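Local coordinates for protein Non-ribosomal peptide synthetase (Streptomyces halstedii, PDB 3WV4) that belongs to the AMP-binding enzymes of the ANL superfamily, the fold of adenylation domains in non-ribosomal peptide synthetases, at residues Ile287-Ala292 and Asn314-Leu319; Thr370-Leu375 and Pro387-Thr393; Leu134-Ile138 and Leu157-Leu163. All blocks are in the same frame, centred on the assembly; numbering follows the deposited sequence.

Interaction 1 of 3, residues Ile287-Ala292 and Asn314-Leu319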
loop_
_atom_site.group_PDB
_atom_site.type_symbol
_atom_site.label_atom_id
_atom_site.label_comp_id
_atom_site.label_asym_id
_atom_site.label_seq_id
_atom_site.Cartn_x
_atom_site.Cartn_y
_atom_site.Cartn_z
ATOM N N ILE A 287 11.239 3.875 -2.836
ATOM C CA ILE A 287 11.517 4.787 -3.939
ATOM C C ILE A 287 10.961 4.268 -5.270
ATOM O O ILE A 287 10.541 3.112 -5.390
ATOM C CB ILE A 287 13.050 4.962 -4.159
ATOM C CG1 ILE A 287 13.686 3.590 -4.408
ATOM C CG2 ILE A 287 13.696 5.646 -2.968
ATOM C CD1 ILE A 287 15.063 3.675 -5.023
ATOM N N VAL A 288 11.049 5.153 -6.257
ATOM C CA VAL A 288 10.751 4.919 -7.656
ATOM C C VAL A 288 11.930 5.551 -8.428
ATOM O O VAL A 288 12.617 6.433 -7.883
ATOM C CB VAL A 288 9.388 5.610 -7.937
ATOM C CG1 VAL A 288 9.111 5.809 -9.406
ATOM C CG2 VAL A 288 8.259 4.849 -7.287
ATOM N N PRO A 289 12.239 5.065 -9.666
ATOM C CA PRO A 289 13.422 5.615 -10.351
ATOM C C PRO A 289 13.535 7.140 -10.298
ATOM O O PRO A 289 14.635 7.674 -10.019
ATOM C CB PRO A 289 13.255 5.114 -11.774
ATOM C CG PRO A 289 12.641 3.758 -11.570
ATOM C CD PRO A 289 11.660 3.950 -10.437
ATOM N N SER A 290 12.410 7.821 -10.535
ATOM C CA SER A 290 12.423 9.265 -10.622
ATOM C C SER A 290 12.834 9.865 -9.275
ATOM O O SER A 290 13.746 10.671 -9.231
ATOM C CB SER A 290 11.113 9.829 -11.162
ATOM O OG SER A 290 10.105 9.766 -10.161
ATOM N N LEU A 291 12.236 9.412 -8.183
ATOM C CA LEU A 291 12.681 9.829 -6.846
ATOM C C LEU A 291 14.145 9.467 -6.500
ATOM O O LEU A 291 14.848 10.235 -5.835
ATOM C CB LEU A 291 11.752 9.245 -5.782
ATOM C CG LEU A 291 11.931 9.729 -4.346
ATOM C CD1 LEU A 291 11.961 11.239 -4.262
ATOM C CD2 LEU A 291 10.813 9.178 -3.443
ATOM N N ALA A 292 14.603 8.295 -6.918
ATOM C CA ALA A 292 16.007 7.917 -6.658
ATOM C C ALA A 292 17.051 8.867 -7.349
ATOM O O ALA A 292 18.028 9.287 -6.709
ATOM C CB ALA A 292 16.223 6.497 -7.080
ATOM N N ASN A 314 12.466 -0.542 -4.211
ATOM C CA ASN A 314 12.001 -0.062 -5.465
ATOM C C ASN A 314 10.999 -1.052 -5.995
ATOM O O ASN A 314 11.316 -2.240 -6.192
ATOM C CB ASN A 314 13.148 0.093 -6.457
ATOM C CG ASN A 314 12.688 0.735 -7.765
ATOM O OD1 ASN A 314 12.285 1.892 -7.782
ATOM N ND2 ASN A 314 12.765 0.004 -8.843
ATOM N N SER A 315 9.777 -0.554 -6.185
ATOM C CA SER A 315 8.779 -1.256 -6.966
ATOM C C SER A 315 8.626 -0.373 -8.222
ATOM O O SER A 315 9.591 0.273 -8.661
ATOM C CB SER A 315 7.469 -1.523 -6.141
ATOM O OG SER A 315 7.018 -0.410 -5.373
ATOM N N ALA A 316 7.451 -0.352 -8.821
ATOM C CA ALA A 316 7.200 0.549 -9.945
ATOM C C ALA A 316 7.944 0.176 -11.236
ATOM O O ALA A 316 7.273 -0.116 -12.224
ATOM C CB ALA A 316 7.482 2.006 -9.570
ATOM N N ALA A 317 9.283 0.201 -11.257
ATOM C CA ALA A 317 10.051 0.033 -12.529
ATOM C C ALA A 317 11.549 -0.108 -12.352
ATOM O O ALA A 317 12.097 0.343 -11.387
ATOM C CB ALA A 317 9.784 1.203 -13.472
ATOM N N ALA A 318 12.194 -0.721 -13.320
ATOM C CA ALA A 318 13.604 -0.987 -13.301
ATOM C C ALA A 318 14.430 0.212 -12.867
ATOM O O ALA A 318 14.276 1.336 -13.356
ATOM C CB ALA A 318 14.056 -1.462 -14.687
ATOM N N LEU A 319 15.314 -0.042 -11.927
ATOM C CA LEU A 319 16.226 0.951 -11.432
ATOM C C LEU A 319 17.524 0.714 -12.190
ATOM O O LEU A 319 18.026 -0.406 -12.179
ATOM C CB LEU A 319 16.403 0.712 -9.934
ATOM C CG LEU A 319 16.928 1.861 -9.065
ATOM C CD1 LEU A 319 16.024 3.086 -9.145
ATOM C CD2 LEU A 319 17.012 1.355 -7.636
#
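Leu319 and Asn314 both take chi1 t, with chi2 near +60°, but make different contacts with Ile287-Ala292: one apolar, the other through its amide. Leu319 swings from a sideways CA-to-CB bond until CD2 lies 4.0 Å from CD1 of Ile287 and CD1 lies 4.0 Å from CB of Ala292, so one leucine spans Ile287 and the first turn of helix 289-300. Ile287 meets it with chi1 p and an extended chi2. Asn314 turns its amide back over its own loop: ND2 donates to Ala317 O at 2.7 Å, while OD1 sits 3.4 Å from CD of Pro289. The C-terminal ends of two neighbouring parallel strands, 284-287 and 311-314, meet here, a place where alpha/beta folds commonly site ligand-binding loops; the first strand leads through Val288, the N-cap residue, into helix 289-300, and the second runs into the loop before helix 321-330. Ala316, at positive phi (70°), brings CB to 3.7 Å from CG2 of Val288, whose chi1 is t. The C-gamma-exo ring of Pro289 rests against the loop backbone, CG lying 3.5 Å from O of Ala317 and 3.4 Å from O of Ala318. No hydrogen bond joins the segments.

Interaction 2 of 3, residues Thr370-Leu375 and Pro387-Thr393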
loop_
_atom_site.group_PDB
_atom_site.type_symbol
_atom_site.label_atom_id
_atom_site.label_comp_id
_atom_site.label_asym_id
_atom_site.label_seq_id
_atom_site.Cartn_x
_atom_site.Cartn_y
_atom_site.Cartn_z
ATOM N N THR A 370 4.221 -18.213 -1.414
ATOM C CA THR A 370 3.486 -18.026 -2.672
ATOM C C THR A 370 4.219 -18.846 -3.701
ATOM O O THR A 370 5.284 -19.320 -3.403
ATOM C CB THR A 370 3.449 -16.536 -3.097
ATOM O OG1 THR A 370 4.740 -16.123 -3.523
ATOM C CG2 THR A 370 3.077 -15.675 -1.918
ATOM N N THR A 371 3.650 -19.045 -4.881
ATOM C CA THR A 371 4.312 -19.815 -5.942
ATOM C C THR A 371 4.269 -19.041 -7.240
ATOM O O THR A 371 3.218 -18.518 -7.595
ATOM C CB THR A 371 3.575 -21.167 -6.142
ATOM O OG1 THR A 371 3.813 -21.982 -4.980
ATOM C CG2 THR A 371 4.094 -21.902 -7.326
ATOM N N ILE A 372 5.406 -18.963 -7.935
ATOM C CA ILE A 372 5.442 -18.430 -9.259
ATOM C C ILE A 372 5.597 -19.623 -10.228
ATOM O O ILE A 372 6.539 -20.406 -10.081
ATOM C CB ILE A 372 6.687 -17.528 -9.487
ATOM C CG1 ILE A 372 6.737 -16.271 -8.615
ATOM C CG2 ILE A 372 6.805 -17.158 -10.941
ATOM C CD1 ILE A 372 5.362 -15.816 -8.300
ATOM N N GLU A 373 4.724 -19.758 -11.217
ATOM C CA GLU A 373 4.971 -20.756 -12.284
ATOM C C GLU A 373 4.926 -20.103 -13.628
ATOM O O GLU A 373 4.102 -19.197 -13.880
ATOM C CB GLU A 373 3.935 -21.860 -12.272
ATOM C CG GLU A 373 3.934 -22.734 -11.043
ATOM C CD GLU A 373 2.547 -23.236 -10.752
ATOM O OE1 GLU A 373 1.612 -22.386 -10.659
ATOM O OE2 GLU A 373 2.373 -24.460 -10.658
ATOM N N ILE A 374 5.787 -20.600 -14.507
ATOM C CA ILE A 374 5.857 -20.115 -15.870
ATOM C C ILE A 374 5.055 -21.098 -16.760
ATOM O O ILE A 374 5.391 -22.270 -16.809
ATOM C CB ILE A 374 7.310 -20.075 -16.320
ATOM C CG1 ILE A 374 8.196 -19.259 -15.371
ATOM C CG2 ILE A 374 7.436 -19.475 -17.706
ATOM C CD1 ILE A 374 7.769 -17.826 -15.179
ATOM N N LEU A 375 3.993 -20.631 -17.422
ATOM C CA LEU A 375 3.130 -21.499 -18.258
ATOM C C LEU A 375 3.313 -21.303 -19.774
ATOM O O LEU A 375 3.601 -20.181 -20.202
ATOM C CB LEU A 375 1.679 -21.224 -17.908
ATOM C CG LEU A 375 1.307 -21.542 -16.452
ATOM C CD1 LEU A 375 -0.205 -21.571 -16.248
ATOM C CD2 LEU A 375 1.934 -22.855 -15.987
ATOM N N PRO A 387 11.006 -19.516 -21.501
ATOM C CA PRO A 387 10.123 -18.339 -21.399
ATOM C C PRO A 387 8.646 -18.700 -21.451
ATOM O O PRO A 387 8.261 -19.626 -22.134
ATOM C CB PRO A 387 10.492 -17.493 -22.634
ATOM C CG PRO A 387 11.739 -18.098 -23.203
ATOM C CD PRO A 387 11.730 -19.548 -22.786
ATOM N N GLY A 388 7.816 -17.950 -20.735
ATOM C CA GLY A 388 6.363 -18.177 -20.708
ATOM C C GLY A 388 5.659 -17.115 -19.913
ATOM O O GLY A 388 6.268 -16.153 -19.466
ATOM N N GLU A 389 4.360 -17.287 -19.741
ATOM C CA GLU A 389 3.601 -16.358 -18.958
ATOM C C GLU A 389 3.874 -16.535 -17.462
ATOM O O GLU A 389 3.689 -17.612 -16.881
ATOM C CB GLU A 389 2.117 -16.475 -19.195
ATOM C CG GLU A 389 1.432 -15.312 -18.557
ATOM C CD GLU A 389 -0.061 -15.325 -18.745
ATOM O OE1 GLU A 389 -0.575 -16.402 -19.171
ATOM O OE2 GLU A 389 -0.694 -14.277 -18.396
ATOM N N ILE A 390 4.264 -15.436 -16.843
ATOM C CA ILE A 390 4.446 -15.417 -15.380
ATOM C C ILE A 390 3.083 -15.570 -14.744
ATOM O O ILE A 390 2.183 -14.742 -14.963
ATOM C CB ILE A 390 5.139 -14.120 -14.929
ATOM C CG1 ILE A 390 6.583 -14.116 -15.454
ATOM C CG2 ILE A 390 5.145 -13.987 -13.409
ATOM C CD1 ILE A 390 7.136 -12.721 -15.539
ATOM N N THR A 391 2.937 -16.622 -13.952
ATOM C CA THR A 391 1.675 -16.819 -13.252
ATOM C C THR A 391 2.011 -16.977 -11.781
ATOM O O THR A 391 3.144 -17.292 -11.449
ATOM C CB THR A 391 0.807 -17.991 -13.752
ATOM O OG1 THR A 391 1.321 -19.244 -13.264
ATOM C CG2 THR A 391 0.737 -17.989 -15.267
ATOM N N VAL A 392 1.000 -16.758 -10.934
ATOM C CA VAL A 392 1.162 -16.656 -9.504
ATOM C C VAL A 392 0.019 -17.325 -8.763
ATOM O O VAL A 392 -1.155 -17.157 -9.109
ATOM C CB VAL A 392 1.147 -15.183 -9.112
ATOM C CG1 VAL A 392 1.189 -15.019 -7.614
ATOM C CG2 VAL A 392 2.311 -14.464 -9.784
ATOM N N THR A 393 0.357 -18.008 -7.699
ATOM C CA THR A 393 -0.628 -18.633 -6.848
ATOM C C THR A 393 -0.318 -18.353 -5.363
ATOM O O THR A 393 0.819 -18.363 -4.959
ATOM C CB THR A 393 -0.601 -20.144 -7.181
ATOM O OG1 THR A 393 -1.145 -20.314 -8.496
ATOM C CG2 THR A 393 -1.412 -20.917 -6.213
#
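Seven hydrogen bonds join Thr370-Leu375 to Pro387-Thr393. Backbone pairs link Thr371 with Thr393 (N to O 2.9 Å in both directions), Glu373 with Thr391 (Glu373 N to Thr391 O 2.9 Å, Thr391 N to Glu373 O 2.8 Å) and Leu375 with Glu389 (Leu375 N to Glu389 O 3.1 Å, Glu389 N to Leu375 O 3.0 Å). The seventh comes from a side chain: Thr391, with chi1 p, places OG1 2.8 Å from Glu373 O, which accepts twice from one residue. The carboxylate of Glu373 forms a salt bridge with Arg422, and that of Glu389 bonds to His424 and the backbone of Gly426. On this face CG of Leu375 packs on CG2 of Thr391 at 3.8 Å. The other face is aliphatic: CD1 of Ile372 meets CG2 of Val392 at 3.7 Å, and CD1 of Ile374 meets CG1 of Ile390 at 3.9 Å. At Gly388 a CB would clash with Leu375 O and CG2 of Ile374. Strands 371-375 and 388-393, with 154° between their N-to-C directions, form a long-looped antiparallel beta hairpin; the second also pairs with strands 422-425 and 427-431, consistent with the beta-rich subdomain of an ANL-type adenylation domain.

Interaction 3 of 3, residues Leu134-Ile138 and Leu157-Leu163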
loop_
_atom_site.group_PDB
_atom_site.type_symbol
_atom_site.label_atom_id
_atom_site.label_comp_id
_atom_site.label_asym_id
_atom_site.label_seq_id
_atom_site.Cartn_x
_atom_site.Cartn_y
_atom_site.Cartn_z
ATOM N N LEU A 134 -13.416 11.089 -12.192
ATOM C CA LEU A 134 -14.068 10.974 -10.876
ATOM C C LEU A 134 -15.465 10.399 -10.966
ATOM O O LEU A 134 -15.775 9.427 -10.289
ATOM C CB LEU A 134 -14.101 12.334 -10.179
ATOM C CG LEU A 134 -12.697 12.642 -9.643
ATOM C CD1 LEU A 134 -12.497 14.131 -9.384
ATOM C CD2 LEU A 134 -12.447 11.849 -8.367
ATOM N N ARG A 135 -16.299 10.946 -11.851
ATOM C CA ARG A 135 -17.662 10.437 -11.948
ATOM C C ARG A 135 -17.691 8.950 -12.258
ATOM O O ARG A 135 -18.503 8.237 -11.694
ATOM C CB ARG A 135 -18.568 11.222 -12.948
ATOM C CG ARG A 135 -18.259 11.074 -14.414
ATOM C CD ARG A 135 -19.427 11.614 -15.269
ATOM N NE ARG A 135 -20.182 12.642 -14.543
ATOM C CZ ARG A 135 -19.954 13.954 -14.616
ATOM N NH1 ARG A 135 -18.993 14.451 -15.400
ATOM N NH2 ARG A 135 -20.728 14.775 -13.920
ATOM N N SER A 136 -16.861 8.500 -13.196
ATOM C CA SER A 136 -16.827 7.088 -13.619
ATOM C C SER A 136 -16.386 6.171 -12.466
ATOM O O SER A 136 -17.014 5.156 -12.179
ATOM C CB SER A 136 -15.857 6.939 -14.808
ATOM O OG SER A 136 -15.629 5.580 -15.108
ATOM N N VAL A 137 -15.307 6.562 -11.805
ATOM C CA VAL A 137 -14.698 5.742 -10.748
ATOM C C VAL A 137 -15.645 5.699 -9.542
ATOM O O VAL A 137 -15.963 4.619 -9.026
ATOM C CB VAL A 137 -13.295 6.279 -10.384
ATOM C CG1 VAL A 137 -12.749 5.619 -9.125
ATOM C CG2 VAL A 137 -12.334 6.021 -11.536
ATOM N N ILE A 138 -16.178 6.857 -9.164
ATOM C CA ILE A 138 -17.086 6.927 -8.036
ATOM C C ILE A 138 -18.327 6.094 -8.258
ATOM O O ILE A 138 -18.708 5.313 -7.390
ATOM C CB ILE A 138 -17.446 8.381 -7.709
ATOM C CG1 ILE A 138 -16.178 9.064 -7.203
ATOM C CG2 ILE A 138 -18.598 8.463 -6.705
ATOM C CD1 ILE A 138 -16.355 10.484 -6.752
ATOM N N LEU A 157 -16.171 17.690 -6.142
ATOM C CA LEU A 157 -16.765 16.353 -6.090
ATOM C C LEU A 157 -18.265 16.346 -6.176
ATOM O O LEU A 157 -18.824 15.397 -6.716
ATOM C CB LEU A 157 -16.320 15.566 -4.842
ATOM C CG LEU A 157 -14.962 14.864 -4.915
ATOM C CD1 LEU A 157 -13.923 15.624 -5.718
ATOM C CD2 LEU A 157 -14.449 14.578 -3.511
ATOM N N ARG A 158 -18.916 17.384 -5.654
ATOM C CA ARG A 158 -20.377 17.483 -5.736
ATOM C C ARG A 158 -20.866 17.690 -7.172
ATOM O O ARG A 158 -21.982 17.338 -7.490
ATOM C CB ARG A 158 -20.942 18.588 -4.816
ATOM C CG ARG A 158 -20.977 18.208 -3.336
ATOM C CD ARG A 158 -21.067 19.424 -2.408
ATOM N NE ARG A 158 -20.819 19.055 -1.009
ATOM C CZ ARG A 158 -20.037 19.727 -0.163
ATOM N NH1 ARG A 158 -19.392 20.829 -0.530
ATOM N NH2 ARG A 158 -19.867 19.284 1.061
ATOM N N ASP A 159 -20.044 18.238 -8.043
ATOM C CA ASP A 159 -20.436 18.354 -9.459
ATOM C C ASP A 159 -20.556 16.956 -10.094
ATOM O O ASP A 159 -21.278 16.783 -11.086
ATOM C CB ASP A 159 -19.420 19.167 -10.286
ATOM C CG ASP A 159 -19.193 20.587 -9.749
ATOM O OD1 ASP A 159 -20.131 21.186 -9.170
ATOM O OD2 ASP A 159 -18.054 21.099 -9.914
ATOM N N VAL A 160 -19.873 15.954 -9.517
ATOM C CA VAL A 160 -19.759 14.673 -10.203
ATOM C C VAL A 160 -20.483 13.541 -9.517
ATOM O O VAL A 160 -20.497 12.449 -10.034
ATOM C CB VAL A 160 -18.294 14.283 -10.499
ATOM C CG1 VAL A 160 -17.552 15.426 -11.174
ATOM C CG2 VAL A 160 -17.553 13.836 -9.239
ATOM N N THR A 161 -21.087 13.792 -8.362
ATOM C CA THR A 161 -21.887 12.784 -7.690
ATOM C C THR A 161 -22.969 13.512 -6.918
ATOM O O THR A 161 -22.834 14.684 -6.587
ATOM C CB THR A 161 -21.036 11.858 -6.731
ATOM O OG1 THR A 161 -21.866 10.825 -6.157
ATOM C CG2 THR A 161 -20.451 12.651 -5.566
ATOM N N ASP A 162 -24.054 12.798 -6.649
ATOM C CA ASP A 162 -25.122 13.275 -5.797
ATOM C C ASP A 162 -24.988 12.733 -4.386
ATOM O O ASP A 162 -25.761 13.102 -3.501
ATOM C CB ASP A 162 -26.467 12.851 -6.404
ATOM C CG ASP A 162 -26.669 13.415 -7.827
ATOM O OD1 ASP A 162 -26.066 14.476 -8.150
ATOM O OD2 ASP A 162 -27.383 12.770 -8.635
ATOM N N LEU A 163 -24.043 11.823 -4.166
ATOM C CA LEU A 163 -23.839 11.300 -2.815
ATOM C C LEU A 163 -23.306 12.418 -1.935
ATOM O O LEU A 163 -22.684 13.366 -2.432
ATOM C CB LEU A 163 -22.867 10.121 -2.813
ATOM C CG LEU A 163 -23.364 8.943 -3.684
ATOM C CD1 LEU A 163 -22.179 8.083 -4.138
ATOM C CD2 LEU A 163 -24.467 8.102 -3.046
#
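Helix 131-141 and the end of helix 151-160 pack side by side on one face of the parallel sheet 121-124, 97-101, 145-148 and 165-167, the alpha/beta layering of a Rossmann-like subdomain. Helix 131-141 links strand 121-124 to strand 145-148, and helix 151-160 links 145-148 to 165-167, two successive beta-alpha-beta crossovers. Apolar contacts dominate. Val160, pointing toward the first helix, fits between Leu134 and Ile138, one turn apart: its CG2 lies 3.9 Å from CB of Leu134 and 4.3 Å from CD1 of Ile138. Leu134 CD1 also touches Leu157 CD1 at 4.2 Å, and both leucines reach Gln101 on the underlying strand 97-101. Farther along, Leu163 CD1 approaches Ile138 CG2 at 4.4 Å. The backbones come closest at Arg135 and Val160, with CA atoms 5.0 Å apart, and CB of Arg135 lies 3.7 Å from O of Val160. Polar groups contribute little, for no hydrogen bond crosses the interface. The guanidinium of Arg135, brought round by chi1 p, has CB of Val160 over one face, and its NH2 lies 3.5 Å from O of Asp159 without forming a hydrogen bond. Leu157-Leu163 itself contains an ST turn, in which Leu163 N donates to Thr161 OG1 at 3.1 Å.

In the fold
From the N terminus, interaction 3 comes first, bringing helices 131-141 and 151-160 together across the 18 residues that include strand 145-148. Interaction 1 follows, closing a 21-residue excursion that holds the rest of helix 289-300 and most of strand 311-314, at the ends of two adjacent parallel strands. Interaction 2 is last: its segments are joined by 11 residues without helix or strand. The three are strictly in series, neither nested nor crossed, and none touches another. Interactions 1 and 2, with centres about 24 Å apart, belong to one branched mixed sheet, whereas interaction 3 lies against a separate parallel sheet.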